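Local coordinates for uncharacterized protein Atu2129 (Agrobacterium tumefaciens, PDB 3DNH) that is of unknown function but has a CREG-like, FMN-binding-type split barrel that pairs into a dimer, a fold whose relatives often bind flavin or haem, at residues Thr46-Ser51 against His79-Glu84; Thr92-Gly97 against Leu104-Leu109; Leu149-Val154 against Ile167-Leu172; Val205-Lys210 against Ala233-Ala238. One frame throughout, in Å; residues are numbered along the deposited sequence.

Contact 1 (Thr46-Ser51 against His79-Glu84)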
loop_
_atom_site.group_PDB
_atom_site.type_symbol
_atom_site.label_atom_id
_atom_site.label_comp_id
_atom_site.label_asym_id
_atom_site.label_seq_id
_atom_site.Cartn_x
_atom_site.Cartn_y
_atom_site.Cartn_z
ATOM N N THR A 46 3.910 10.911 -6.640
ATOM C CA THR A 46 3.864 11.832 -7.734
ATOM C C THR A 46 4.291 13.172 -7.081
ATOM O O THR A 46 4.344 13.280 -5.842
ATOM C CB THR A 46 2.391 11.686 -8.174
ATOM O OG1 THR A 46 2.230 11.030 -9.446
ATOM C CG2 THR A 46 1.452 12.751 -7.821
ATOM N N LEU A 47 4.631 14.174 -7.890
ATOM C CA LEU A 47 5.051 15.474 -7.339
ATOM C C LEU A 47 4.042 16.577 -7.629
ATOM O O LEU A 47 3.573 16.734 -8.764
ATOM C CB LEU A 47 6.443 15.889 -7.860
ATOM C CG LEU A 47 7.698 15.040 -7.550
ATOM C CD1 LEU A 47 8.902 15.563 -8.369
ATOM C CD2 LEU A 47 8.048 15.031 -6.048
ATOM N N ASP A 48 3.727 17.364 -6.606
ATOM C CA ASP A 48 2.860 18.492 -6.794
ATOM C C ASP A 48 3.602 19.608 -7.537
ATOM O O ASP A 48 4.713 19.992 -7.156
ATOM C CB ASP A 48 2.278 18.970 -5.488
ATOM C CG ASP A 48 1.176 19.984 -5.694
ATOM O OD1 ASP A 48 1.495 21.170 -5.958
ATOM O OD2 ASP A 48 -0.009 19.590 -5.622
ATOM N N PRO A 49 2.996 20.116 -8.630
ATOM C CA PRO A 49 3.651 21.149 -9.455
ATOM C C PRO A 49 3.914 22.509 -8.807
ATOM O O PRO A 49 4.767 23.251 -9.302
ATOM C CB PRO A 49 2.722 21.297 -10.653
ATOM C CG PRO A 49 1.443 20.726 -10.254
ATOM C CD PRO A 49 1.700 19.700 -9.190
ATOM N N VAL A 50 3.165 22.876 -7.764
ATOM C CA VAL A 50 3.306 24.201 -7.136
ATOM C C VAL A 50 4.023 24.078 -5.794
ATOM O O VAL A 50 4.977 24.804 -5.511
ATOM C CB VAL A 50 1.913 24.927 -6.919
ATOM C CG1 VAL A 50 2.079 26.291 -6.238
ATOM C CG2 VAL A 50 1.148 25.099 -8.234
ATOM N N SER A 51 3.560 23.137 -4.975
ATOM C CA SER A 51 4.003 23.057 -3.586
ATOM C C SER A 51 5.315 22.305 -3.451
ATOM O O SER A 51 6.077 22.552 -2.537
ATOM C CB SER A 51 2.921 22.432 -2.708
ATOM O OG SER A 51 2.684 21.081 -3.092
ATOM N N HIS A 79 -3.084 12.781 -9.218
ATOM C CA HIS A 79 -1.830 12.142 -9.629
ATOM C C HIS A 79 -1.654 12.194 -11.154
ATOM O O HIS A 79 -0.574 12.494 -11.622
ATOM C CB HIS A 79 -1.658 10.719 -9.075
ATOM C CG HIS A 79 -2.853 9.841 -9.269
ATOM N ND1 HIS A 79 -4.075 10.101 -8.679
ATOM C CD2 HIS A 79 -3.004 8.683 -9.952
ATOM C CE1 HIS A 79 -4.932 9.149 -9.008
ATOM N NE2 HIS A 79 -4.309 8.276 -9.784
ATOM N N ALA A 80 -2.716 11.917 -11.919
ATOM C CA ALA A 80 -2.680 12.090 -13.387
ATOM C C ALA A 80 -2.170 13.473 -13.763
ATOM O O ALA A 80 -1.230 13.586 -14.576
ATOM C CB ALA A 80 -4.042 11.848 -14.013
ATOM N N ARG A 81 -2.788 14.516 -13.172
ATOM C CA ARG A 81 -2.373 15.893 -13.348
ATOM C C ARG A 81 -0.893 16.046 -13.031
ATOM O O ARG A 81 -0.147 16.634 -13.835
ATOM C CB ARG A 81 -3.195 16.843 -12.449
ATOM C CG ARG A 81 -3.132 18.384 -12.781
ATOM C CD ARG A 81 -1.942 19.138 -12.129
ATOM N NE ARG A 81 -1.753 18.747 -10.717
ATOM C CZ ARG A 81 -2.444 19.238 -9.699
ATOM N NH1 ARG A 81 -3.376 20.175 -9.906
ATOM N NH2 ARG A 81 -2.200 18.803 -8.468
ATOM N N ASN A 82 -0.483 15.564 -11.853
ATOM C CA ASN A 82 0.905 15.752 -11.398
ATOM C C ASN A 82 1.867 15.176 -12.421
ATOM O O ASN A 82 2.829 15.852 -12.837
ATOM C CB ASN A 82 1.152 15.138 -10.010
ATOM C CG ASN A 82 0.451 15.892 -8.898
ATOM O OD1 ASN A 82 0.024 17.020 -9.093
ATOM N ND2 ASN A 82 0.299 15.256 -7.726
HETATM N N MSE A 83 1.566 13.955 -12.861
HETATM C CA MSE A 83 2.345 13.263 -13.878
HETATM C C MSE A 83 2.400 13.972 -15.249
HETATM O O MSE A 83 3.415 13.892 -15.924
HETATM C CB MSE A 83 1.862 11.816 -14.022
HETATM C CG MSE A 83 2.241 10.939 -12.828
HETATM SE SE MSE A 83 1.787 9.046 -13.044
HETATM C CE MSE A 83 -0.195 9.142 -12.869
ATOM N N GLU A 84 1.334 14.682 -15.639
ATOM C CA GLU A 84 1.397 15.585 -16.819
ATOM C C GLU A 84 2.479 16.638 -16.611
ATOM O O GLU A 84 3.308 16.870 -17.481
ATOM C CB GLU A 84 0.077 16.338 -17.074
ATOM C CG GLU A 84 -0.974 15.654 -17.939
ATOM C CD GLU A 84 -0.404 14.844 -19.126
ATOM O OE1 GLU A 84 -0.411 15.356 -20.272
ATOM O OE2 GLU A 84 0.025 13.671 -18.909
HETATM O O HOH W 1 4.435 17.957 -10.858
HETATM O O HOH W 2 -0.975 17.063 -5.716
#

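Contact 2 (Thr92-Gly97 against Leu104-Leu109)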
loop_
_atom_site.group_PDB
_atom_site.type_symbol
_atom_site.label_atom_id
_atom_site.label_comp_id
_atom_site.label_asym_id
_atom_site.label_seq_id
_atom_site.Cartn_x
_atom_site.Cartn_y
_atom_site.Cartn_z
ATOM N N THR A 92 5.877 1.576 -4.685
ATOM C CA THR A 92 6.290 0.510 -3.791
ATOM C C THR A 92 5.323 -0.624 -3.978
ATOM O O THR A 92 4.121 -0.462 -3.841
ATOM C CB THR A 92 6.409 0.933 -2.328
ATOM O OG1 THR A 92 7.394 1.975 -2.246
ATOM C CG2 THR A 92 6.850 -0.277 -1.395
ATOM N N LEU A 93 5.893 -1.770 -4.328
ATOM C CA LEU A 93 5.162 -2.991 -4.469
ATOM C C LEU A 93 5.404 -3.881 -3.262
ATOM O O LEU A 93 6.541 -4.008 -2.782
ATOM C CB LEU A 93 5.593 -3.671 -5.752
ATOM C CG LEU A 93 4.960 -3.147 -7.038
ATOM C CD1 LEU A 93 5.373 -1.705 -7.325
ATOM C CD2 LEU A 93 5.444 -4.049 -8.205
ATOM N N ALA A 94 4.337 -4.503 -2.755
ATOM C CA ALA A 94 4.494 -5.449 -1.658
ATOM C C ALA A 94 3.381 -6.500 -1.710
ATOM O O ALA A 94 2.307 -6.191 -2.247
ATOM C CB ALA A 94 4.491 -4.718 -0.334
ATOM N N PRO A 95 3.621 -7.732 -1.182
ATOM C CA PRO A 95 2.502 -8.684 -0.998
ATOM C C PRO A 95 1.597 -8.172 0.148
ATOM O O PRO A 95 1.570 -8.774 1.227
ATOM C CB PRO A 95 3.206 -9.996 -0.593
ATOM C CG PRO A 95 4.489 -9.540 0.080
ATOM C CD PRO A 95 4.911 -8.322 -0.730
ATOM N N PHE A 96 0.912 -7.042 -0.083
ATOM C CA PHE A 96 0.137 -6.379 0.977
ATOM C C PHE A 96 -0.968 -7.246 1.587
ATOM O O PHE A 96 -1.295 -7.106 2.780
ATOM C CB PHE A 96 -0.515 -5.119 0.448
ATOM C CG PHE A 96 0.422 -4.007 0.242
ATOM C CD1 PHE A 96 1.037 -3.402 1.312
ATOM C CD2 PHE A 96 0.691 -3.543 -1.048
ATOM C CE1 PHE A 96 1.922 -2.341 1.095
ATOM C CE2 PHE A 96 1.551 -2.484 -1.268
ATOM C CZ PHE A 96 2.168 -1.882 -0.208
ATOM N N GLY A 97 -1.561 -8.130 0.788
ATOM C CA GLY A 97 -2.583 -9.015 1.355
ATOM C C GLY A 97 -2.071 -9.903 2.481
ATOM O O GLY A 97 -2.869 -10.391 3.295
ATOM N N LEU A 104 6.681 -7.334 5.511
ATOM C CA LEU A 104 6.732 -7.752 4.129
ATOM C C LEU A 104 7.989 -7.322 3.418
ATOM O O LEU A 104 8.531 -6.310 3.750
ATOM C CB LEU A 104 5.550 -7.145 3.376
ATOM C CG LEU A 104 4.142 -7.252 3.925
ATOM C CD1 LEU A 104 3.148 -6.565 3.088
ATOM C CD2 LEU A 104 3.775 -8.659 4.107
ATOM N N PRO A 105 8.412 -8.060 2.398
ATOM C CA PRO A 105 9.408 -7.481 1.492
ATOM C C PRO A 105 8.747 -6.338 0.737
ATOM O O PRO A 105 7.564 -6.418 0.406
ATOM C CB PRO A 105 9.738 -8.628 0.535
ATOM C CG PRO A 105 8.531 -9.491 0.555
ATOM C CD PRO A 105 8.041 -9.422 1.991
ATOM N N ARG A 106 9.477 -5.263 0.517
ATOM C CA ARG A 106 8.911 -4.096 -0.089
ATOM C C ARG A 106 9.870 -3.638 -1.173
ATOM O O ARG A 106 11.041 -3.355 -0.896
ATOM C CB ARG A 106 8.710 -2.976 0.931
ATOM C CG ARG A 106 7.457 -3.112 1.757
ATOM C CD ARG A 106 7.733 -3.476 3.157
ATOM N NE ARG A 106 8.523 -2.470 3.840
ATOM C CZ ARG A 106 9.356 -2.727 4.835
ATOM N NH1 ARG A 106 10.015 -1.728 5.384
ATOM N NH2 ARG A 106 9.528 -3.976 5.286
ATOM N N LEU A 107 9.365 -3.627 -2.400
ATOM C CA LEU A 107 10.164 -3.244 -3.537
ATOM C C LEU A 107 9.827 -1.825 -3.955
ATOM O O LEU A 107 8.677 -1.537 -4.311
ATOM C CB LEU A 107 9.985 -4.266 -4.673
ATOM C CG LEU A 107 10.524 -3.888 -6.040
ATOM C CD1 LEU A 107 12.063 -4.027 -6.010
ATOM C CD2 LEU A 107 9.919 -4.771 -7.093
ATOM N N THR A 108 10.813 -0.929 -3.857
ATOM C CA THR A 108 10.623 0.442 -4.324
ATOM C C THR A 108 11.310 0.644 -5.675
ATOM O O THR A 108 12.491 0.350 -5.822
ATOM C CB THR A 108 11.101 1.490 -3.275
ATOM O OG1 THR A 108 10.339 1.319 -2.082
ATOM C CG2 THR A 108 10.865 2.901 -3.787
ATOM N N LEU A 109 10.548 1.135 -6.657
ATOM C CA LEU A 109 11.063 1.424 -7.990
ATOM C C LEU A 109 10.859 2.904 -8.265
ATOM O O LEU A 109 9.741 3.407 -8.179
ATOM C CB LEU A 109 10.359 0.563 -9.051
ATOM C CG LEU A 109 10.250 -0.961 -8.805
ATOM C CD1 LEU A 109 9.312 -1.578 -9.834
ATOM C CD2 LEU A 109 11.631 -1.628 -8.922
#

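Contact 3 (Leu149-Val154 against Ile167-Leu172)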
loop_
_atom_site.group_PDB
_atom_site.type_symbol
_atom_site.label_atom_id
_atom_site.label_comp_id
_atom_site.label_asym_id
_atom_site.label_seq_id
_atom_site.Cartn_x
_atom_site.Cartn_y
_atom_site.Cartn_z
ATOM N N LEU A 149 6.047 2.281 -16.132
ATOM C CA LEU A 149 7.147 2.758 -15.334
ATOM C C LEU A 149 8.424 2.554 -16.126
ATOM O O LEU A 149 8.710 1.436 -16.573
ATOM C CB LEU A 149 7.207 2.022 -13.981
ATOM C CG LEU A 149 8.420 2.385 -13.116
ATOM C CD1 LEU A 149 8.468 3.859 -12.749
ATOM C CD2 LEU A 149 8.430 1.504 -11.871
ATOM N N ARG A 150 9.169 3.642 -16.317
ATOM C CA ARG A 150 10.541 3.541 -16.763
ATOM C C ARG A 150 11.411 3.527 -15.514
ATOM O O ARG A 150 11.621 4.566 -14.908
ATOM C CB ARG A 150 10.912 4.749 -17.618
ATOM C CG ARG A 150 12.150 4.515 -18.443
ATOM C CD ARG A 150 12.722 5.766 -19.091
ATOM N NE ARG A 150 11.737 6.791 -19.447
ATOM C CZ ARG A 150 12.047 8.059 -19.708
ATOM N NH1 ARG A 150 13.302 8.456 -19.657
ATOM N NH2 ARG A 150 11.110 8.946 -20.024
ATOM N N THR A 151 11.903 2.359 -15.118
ATOM C CA THR A 151 12.592 2.218 -13.824
ATOM C C THR A 151 14.009 2.768 -13.952
ATOM O O THR A 151 14.745 2.384 -14.886
ATOM C CB THR A 151 12.636 0.744 -13.367
ATOM O OG1 THR A 151 11.294 0.299 -13.079
ATOM C CG2 THR A 151 13.476 0.586 -12.099
ATOM N N GLU A 152 14.394 3.651 -13.019
ATOM C CA GLU A 152 15.726 4.211 -13.013
ATOM C C GLU A 152 16.511 3.838 -11.758
ATOM O O GLU A 152 17.730 3.953 -11.728
ATOM C CB GLU A 152 15.679 5.743 -13.174
ATOM C CG GLU A 152 15.013 6.184 -14.443
ATOM C CD GLU A 152 14.983 7.669 -14.590
ATOM O OE1 GLU A 152 14.120 8.327 -13.986
ATOM O OE2 GLU A 152 15.818 8.187 -15.338
ATOM N N GLY A 153 15.821 3.387 -10.721
ATOM C CA GLY A 153 16.503 3.041 -9.485
ATOM C C GLY A 153 15.627 2.127 -8.695
ATOM O O GLY A 153 14.387 2.183 -8.815
ATOM N N VAL A 154 16.252 1.256 -7.918
ATOM C CA VAL A 154 15.536 0.132 -7.269
ATOM C C VAL A 154 16.017 0.043 -5.834
ATOM O O VAL A 154 17.228 0.120 -5.580
ATOM C CB VAL A 154 15.897 -1.228 -7.934
ATOM C CG1 VAL A 154 15.205 -2.444 -7.226
ATOM C CG2 VAL A 154 15.574 -1.204 -9.378
ATOM N N ILE A 167 20.861 -3.681 -6.046
ATOM C CA ILE A 167 20.162 -4.092 -7.271
ATOM C C ILE A 167 19.957 -2.942 -8.258
ATOM O O ILE A 167 19.667 -1.812 -7.871
ATOM C CB ILE A 167 18.739 -4.627 -6.939
ATOM C CG1 ILE A 167 18.786 -5.734 -5.901
ATOM C CG2 ILE A 167 17.987 -5.087 -8.218
ATOM C CD1 ILE A 167 17.392 -6.122 -5.437
ATOM N N THR A 168 20.059 -3.279 -9.537
ATOM C CA THR A 168 19.903 -2.361 -10.652
ATOM C C THR A 168 18.581 -2.607 -11.408
ATOM O O THR A 168 18.059 -3.724 -11.373
ATOM C CB THR A 168 21.065 -2.602 -11.634
ATOM O OG1 THR A 168 20.969 -1.703 -12.743
ATOM C CG2 THR A 168 21.024 -4.021 -12.163
ATOM N N PRO A 169 18.054 -1.576 -12.113
ATOM C CA PRO A 169 16.921 -1.756 -13.014
ATOM C C PRO A 169 17.048 -2.959 -13.962
ATOM O O PRO A 169 16.077 -3.695 -14.144
ATOM C CB PRO A 169 16.893 -0.435 -13.782
ATOM C CG PRO A 169 17.316 0.554 -12.752
ATOM C CD PRO A 169 18.464 -0.154 -12.062
ATOM N N ALA A 170 18.239 -3.163 -14.536
ATOM C CA ALA A 170 18.525 -4.299 -15.419
ATOM C C ALA A 170 18.315 -5.640 -14.737
ATOM O O ALA A 170 17.903 -6.602 -15.388
ATOM C CB ALA A 170 19.983 -4.219 -15.960
ATOM N N ASP A 171 18.621 -5.704 -13.436
ATOM C CA ASP A 171 18.468 -6.939 -12.656
ATOM C C ASP A 171 17.011 -7.374 -12.592
ATOM O O ASP A 171 16.708 -8.548 -12.466
ATOM C CB ASP A 171 18.947 -6.753 -11.215
ATOM C CG ASP A 171 20.452 -6.866 -11.061
ATOM O OD1 ASP A 171 21.148 -7.420 -11.946
ATOM O OD2 ASP A 171 20.941 -6.368 -10.028
ATOM N N LEU A 172 16.103 -6.411 -12.643
ATOM C CA LEU A 172 14.702 -6.746 -12.531
ATOM C C LEU A 172 14.084 -7.165 -13.849
ATOM O O LEU A 172 13.066 -7.873 -13.850
ATOM C CB LEU A 172 13.894 -5.591 -11.940
ATOM C CG LEU A 172 14.288 -5.089 -10.569
ATOM C CD1 LEU A 172 13.139 -4.197 -10.109
ATOM C CD2 LEU A 172 14.496 -6.239 -9.611
HETATM O O HOH W 3 19.270 1.181 -8.067
#

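Contact 4 (Val205-Lys210 against Ala233-Ala238)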
loop_
_atom_site.group_PDB
_atom_site.type_symbol
_atom_site.label_atom_id
_atom_site.label_comp_id
_atom_site.label_asym_id
_atom_site.label_seq_id
_atom_site.Cartn_x
_atom_site.Cartn_y
_atom_site.Cartn_z
ATOM N N VAL A 205 -0.020 -23.748 -7.674
ATOM C CA VAL A 205 0.358 -24.503 -6.471
ATOM C C VAL A 205 1.858 -24.838 -6.471
ATOM O O VAL A 205 2.501 -24.641 -5.461
ATOM C CB VAL A 205 -0.585 -25.720 -6.165
ATOM C CG1 VAL A 205 -2.062 -25.292 -6.167
ATOM C CG2 VAL A 205 -0.372 -26.836 -7.136
ATOM N N LEU A 206 2.409 -25.286 -7.611
ATOM C CA LEU A 206 3.882 -25.430 -7.802
ATOM C C LEU A 206 4.658 -24.157 -7.470
ATOM O O LEU A 206 5.779 -24.207 -6.967
ATOM C CB LEU A 206 4.231 -25.796 -9.253
ATOM C CG LEU A 206 4.455 -27.201 -9.827
ATOM C CD1 LEU A 206 3.309 -27.661 -10.628
ATOM C CD2 LEU A 206 5.694 -27.129 -10.741
ATOM N N ALA A 207 4.065 -23.015 -7.814
ATOM C CA ALA A 207 4.638 -21.709 -7.543
ATOM C C ALA A 207 4.614 -21.310 -6.053
ATOM O O ALA A 207 5.227 -20.297 -5.674
ATOM C CB ALA A 207 3.911 -20.687 -8.378
ATOM N N GLY A 208 3.889 -22.082 -5.239
ATOM C CA GLY A 208 3.736 -21.860 -3.807
ATOM C C GLY A 208 2.398 -21.251 -3.413
ATOM O O GLY A 208 2.222 -20.866 -2.273
ATOM N N ALA A 209 1.463 -21.136 -4.353
ATOM C CA ALA A 209 0.165 -20.492 -4.087
ATOM C C ALA A 209 -0.954 -21.467 -3.658
ATOM O O ALA A 209 -0.756 -22.678 -3.600
ATOM C CB ALA A 209 -0.291 -19.682 -5.295
ATOM N N LYS A 210 -2.124 -20.917 -3.336
ATOM C CA LYS A 210 -3.268 -21.732 -2.925
ATOM C C LYS A 210 -4.191 -22.020 -4.100
ATOM O O LYS A 210 -4.434 -21.151 -4.929
ATOM C CB LYS A 210 -4.062 -21.043 -1.809
ATOM C CG LYS A 210 -3.751 -21.525 -0.376
ATOM C CD LYS A 210 -2.804 -20.605 0.395
ATOM C CE LYS A 210 -3.479 -19.292 0.873
ATOM N NZ LYS A 210 -3.702 -18.284 -0.246
ATOM N N ALA A 233 0.605 -15.372 -8.694
ATOM C CA ALA A 233 1.709 -16.328 -8.559
ATOM C C ALA A 233 2.693 -16.184 -9.719
ATOM O O ALA A 233 2.331 -15.675 -10.826
ATOM C CB ALA A 233 1.175 -17.783 -8.494
ATOM N N ARG A 234 3.945 -16.565 -9.448
ATOM C CA ARG A 234 4.952 -16.709 -10.493
ATOM C C ARG A 234 5.686 -18.035 -10.323
ATOM O O ARG A 234 6.308 -18.284 -9.283
ATOM C CB ARG A 234 5.966 -15.540 -10.530
ATOM C CG ARG A 234 6.933 -15.746 -11.704
ATOM C CD ARG A 234 7.822 -14.614 -11.935
ATOM N NE ARG A 234 8.801 -14.810 -13.009
ATOM C CZ ARG A 234 8.583 -14.796 -14.334
ATOM N NH1 ARG A 234 7.355 -14.651 -14.861
ATOM N NH2 ARG A 234 9.647 -14.924 -15.149
ATOM N N LEU A 235 5.624 -18.871 -11.351
ATOM C CA LEU A 235 6.378 -20.157 -11.365
ATOM C C LEU A 235 7.684 -19.930 -12.110
ATOM O O LEU A 235 7.647 -19.584 -13.278
ATOM C CB LEU A 235 5.568 -21.274 -12.043
ATOM C CG LEU A 235 6.136 -22.727 -12.094
ATOM C CD1 LEU A 235 6.459 -23.246 -10.738
ATOM C CD2 LEU A 235 5.137 -23.689 -12.792
ATOM N N TRP A 236 8.833 -20.134 -11.446
ATOM C CA TRP A 236 10.119 -19.984 -12.105
ATOM C C TRP A 236 10.600 -21.253 -12.750
ATOM O O TRP A 236 10.556 -22.330 -12.134
ATOM C CB TRP A 236 11.179 -19.479 -11.129
ATOM C CG TRP A 236 10.821 -18.108 -10.581
ATOM C CD1 TRP A 236 10.001 -17.834 -9.499
ATOM C CD2 TRP A 236 11.248 -16.841 -11.088
ATOM N NE1 TRP A 236 9.931 -16.477 -9.277
ATOM C CE2 TRP A 236 10.670 -15.836 -10.243
ATOM C CE3 TRP A 236 12.071 -16.445 -12.159
ATOM C CZ2 TRP A 236 10.887 -14.457 -10.450
ATOM C CZ3 TRP A 236 12.300 -15.043 -12.364
ATOM C CH2 TRP A 236 11.707 -14.086 -11.517
ATOM N N PHE A 237 11.060 -21.148 -13.995
ATOM C CA PHE A 237 11.655 -22.320 -14.665
ATOM C C PHE A 237 12.962 -22.676 -13.996
ATOM O O PHE A 237 13.650 -21.779 -13.458
ATOM C CB PHE A 237 11.886 -22.035 -16.147
ATOM C CG PHE A 237 10.613 -21.769 -16.924
ATOM C CD1 PHE A 237 9.453 -22.547 -16.688
ATOM C CD2 PHE A 237 10.576 -20.763 -17.899
ATOM C CE1 PHE A 237 8.310 -22.351 -17.388
ATOM C CE2 PHE A 237 9.390 -20.538 -18.636
ATOM C CZ PHE A 237 8.267 -21.314 -18.380
ATOM N N ALA A 238 13.323 -23.959 -14.022
ATOM C CA ALA A 238 14.644 -24.349 -13.545
ATOM C C ALA A 238 15.772 -23.815 -14.445
ATOM O O ALA A 238 16.855 -23.543 -13.966
ATOM C CB ALA A 238 14.771 -25.891 -13.347
HETATM O O HOH W 4 4.290 -17.291 -6.415
HETATM O O HOH W 5 7.553 -19.789 -6.873
#

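Contact 1 (Thr46-Ser51 against His79-Glu84)
The end of strand 41-47 of the six-stranded barrel and the turn after it lie against one side of helix 78-85, with the CA atoms of Asp48 and Asn82 5.7 Å apart. Asn82 is the centre of the contact. Its CG stands anti to the carbonyl carbon (chi1 -70°), which places CG 3.2 Å from Leu47 O. The amide oxygen is gripped side-on by the next residue back in the helix: Arg81 NE and Arg81 NH2 both donate to Asn82 OD1, at 3.0 and 2.9 Å. Both come from the same face of the amide, which should hold it against rotation. Pro49 CD touches the same oxygen, 3.2 Å from Asn82 OD1, and Pro49 CG covers one face of the guanidinium. The salt bridge from Asp48 OD2 to Arg81 NH2 is long, at 3.7 Å. A water links the carboxylate to the amide, donating to Asp48 OD2 and accepting from Asn82 ND2. The other carboxylate oxygen, Asp48 OD1, accepts from Val50 N, an Asx turn, and from Ser51 N, which makes the Asx motif. The two donors reach it from opposite faces of its plane. The rotation of Thr46 is doubtful, because its CG2 is modelled too close to Asn82 ND2. The second subunit completes the polar site: its Thr12 bonds to Asp48 OD1 through the hydroxyl and to Arg81 NH2 through the carbonyl. Within the chain, strand 54-63 pairs with Thr46 through Tyr55, and Ile89 of strand 88-93 packs on Thr46 and Met83.

Contact 2 (Thr92-Gly97 against Leu104-Leu109)
Leu93 and Leu107 form an antiparallel hydrogen-bonded pair in the six-stranded barrel, where strands 88-93 and 106-115 are neighbours. Leu93 N donates to Leu107 O at 2.8 Å, and Leu107 N returns the bond to Leu93 O at 2.9 Å. Thr92 and Thr108 are the adjoining non-hydrogen-bonded pair, and their hydroxyls lie on the same face of the sheet. Each threonine has OG1 anti to its carbonyl carbon (chi1 near -60°), which leaves the two OG1 atoms 3.0 Å apart. Thr56 of the second subunit serves both, bonding to Thr92 through its hydroxyl and to Thr108 through its carbonyl. The leucines point to the other face, where Val35 of helix 28-38 packs on them.

Beyond the pair the strands give way to loop. Pro95 is the centre of an inverse gamma turn, and its ring lies against that of Pro105, with Pro95 CD 4.0 Å from Pro105 CG. The turn brings Phe96 back over Ala94, whose CB sits over the centre of the ring, 3.6 Å above its plane. Phe96 also meets Phe96 of the second subunit, so this end of the hairpin belongs to the dimer interface. Arg106 NH2 donates to Leu104 O, tying that loop to the start of its strand. Leu104 CD1 reaches across to the turn, 3.3 Å from Pro95 O and 3.7 Å from Phe96 CA.

Contact 3 (Leu149-Val154 against Ile167-Leu172)
Val154 and Pro169 carry the packing of a short, weakly bonded helix, about 169-172, on strand 144-157 of the barrel. Val154 has CG1 anti to its backbone N (chi1 177°) and CG2 beside it. This turns CG1 toward Ile167 and Leu172, 4.0 Å from Ile167 CG2. CG2 is turned to the start of the helix, 3.7 Å from Pro169 N. Leu172 reaches toward Val154 tip to tip, its CD1 3.9 Å from Val154 CG2. Thr151 has CG2 anti to the backbone N (chi1 -67° for OG1), and this methyl meets both CB and CG of the Pro169 ring. The ring also rests on the backbone, with Pro169 CG 3.5 Å from Glu152 C. A classic beta bulge interrupts the regular pairing here: Glu152 and Gly153 both face Val110 of strand 106-115. Glu152 OE1 is hydrogen-bonded to Tyr53 OH of the second subunit. Ala32 of helix 28-38 packs against Ile167 and Leu172. At the helix start, Thr168 N donates to Asp171 OD2 from above the carboxylate plane. One water bridges the segments, accepting from Val154 N and donating to Ile167 O, 3.0 Å from each.

Contact 4 (Val205-Lys210 against Ala233-Ala238)
Ala233, near the start of strand 232-236, an outermost strand of the three-stranded antiparallel sheet, meets the chain where helix 199-206 ends in a Schellman motif. Its CB touches two alanines, 4.0 Å from Ala207 CB and equally far from Ala209 CB. Gly208 lies between those two and turns the chain with a positive phi of 103°, so that both methyls face the strand. Trp214 covers Ala209 and Ala233 from a loop.

At Arg234 the backbone makes the contact. Ala207 CB comes within 3.5 Å of Arg234 O, and two waters join Ala207 O to the strand. Both donate to Ala207 O. One accepts from Arg234 N, and the other donates to Arg234 O. Arg234 forms salt bridges with Asp220 and Asp225, and its NE lies over a face of the Trp236 ring, toward the rim.

Leu235 supplies the last apolar contacts. Its CB is 4.1 Å from Ala207 CB. Its CG is anti to the backbone N (chi1 -176°), and the two methyls that CG carries both meet Leu206. Leu254 of helix 244-254 packs on both leucines. The two cross at a slant, with Leu235 CD1 3.7 Å from Leu206 CB and Leu235 CD2 4.0 Å from Leu206 CD2.

Overall arrangement
The four contacts follow one another along the chain, each closing before the next opens. Contacts 1, 2 and 3 all belong to the six-stranded barrel. Contacts 2 and 3 touch directly, on neighbouring strands 106-115 and 144-157: Leu107 packs on Val154, and Leu109 on Leu149 and Leu172. Contact 1 stands apart, its centre 23 Å from that of contact 2, though strands 41-47 and 88-93 are neighbours. Contacts 1 to 3 also reach the second subunit, so the barrel takes part in the dimer interface. Contact 4 lies in the separate three-stranded sheet, 38 Å from contact 1 between centres, and touches no other chain. Helix 28-38 packs on contacts 2, 3 and 4, linking barrel and smaller sheet.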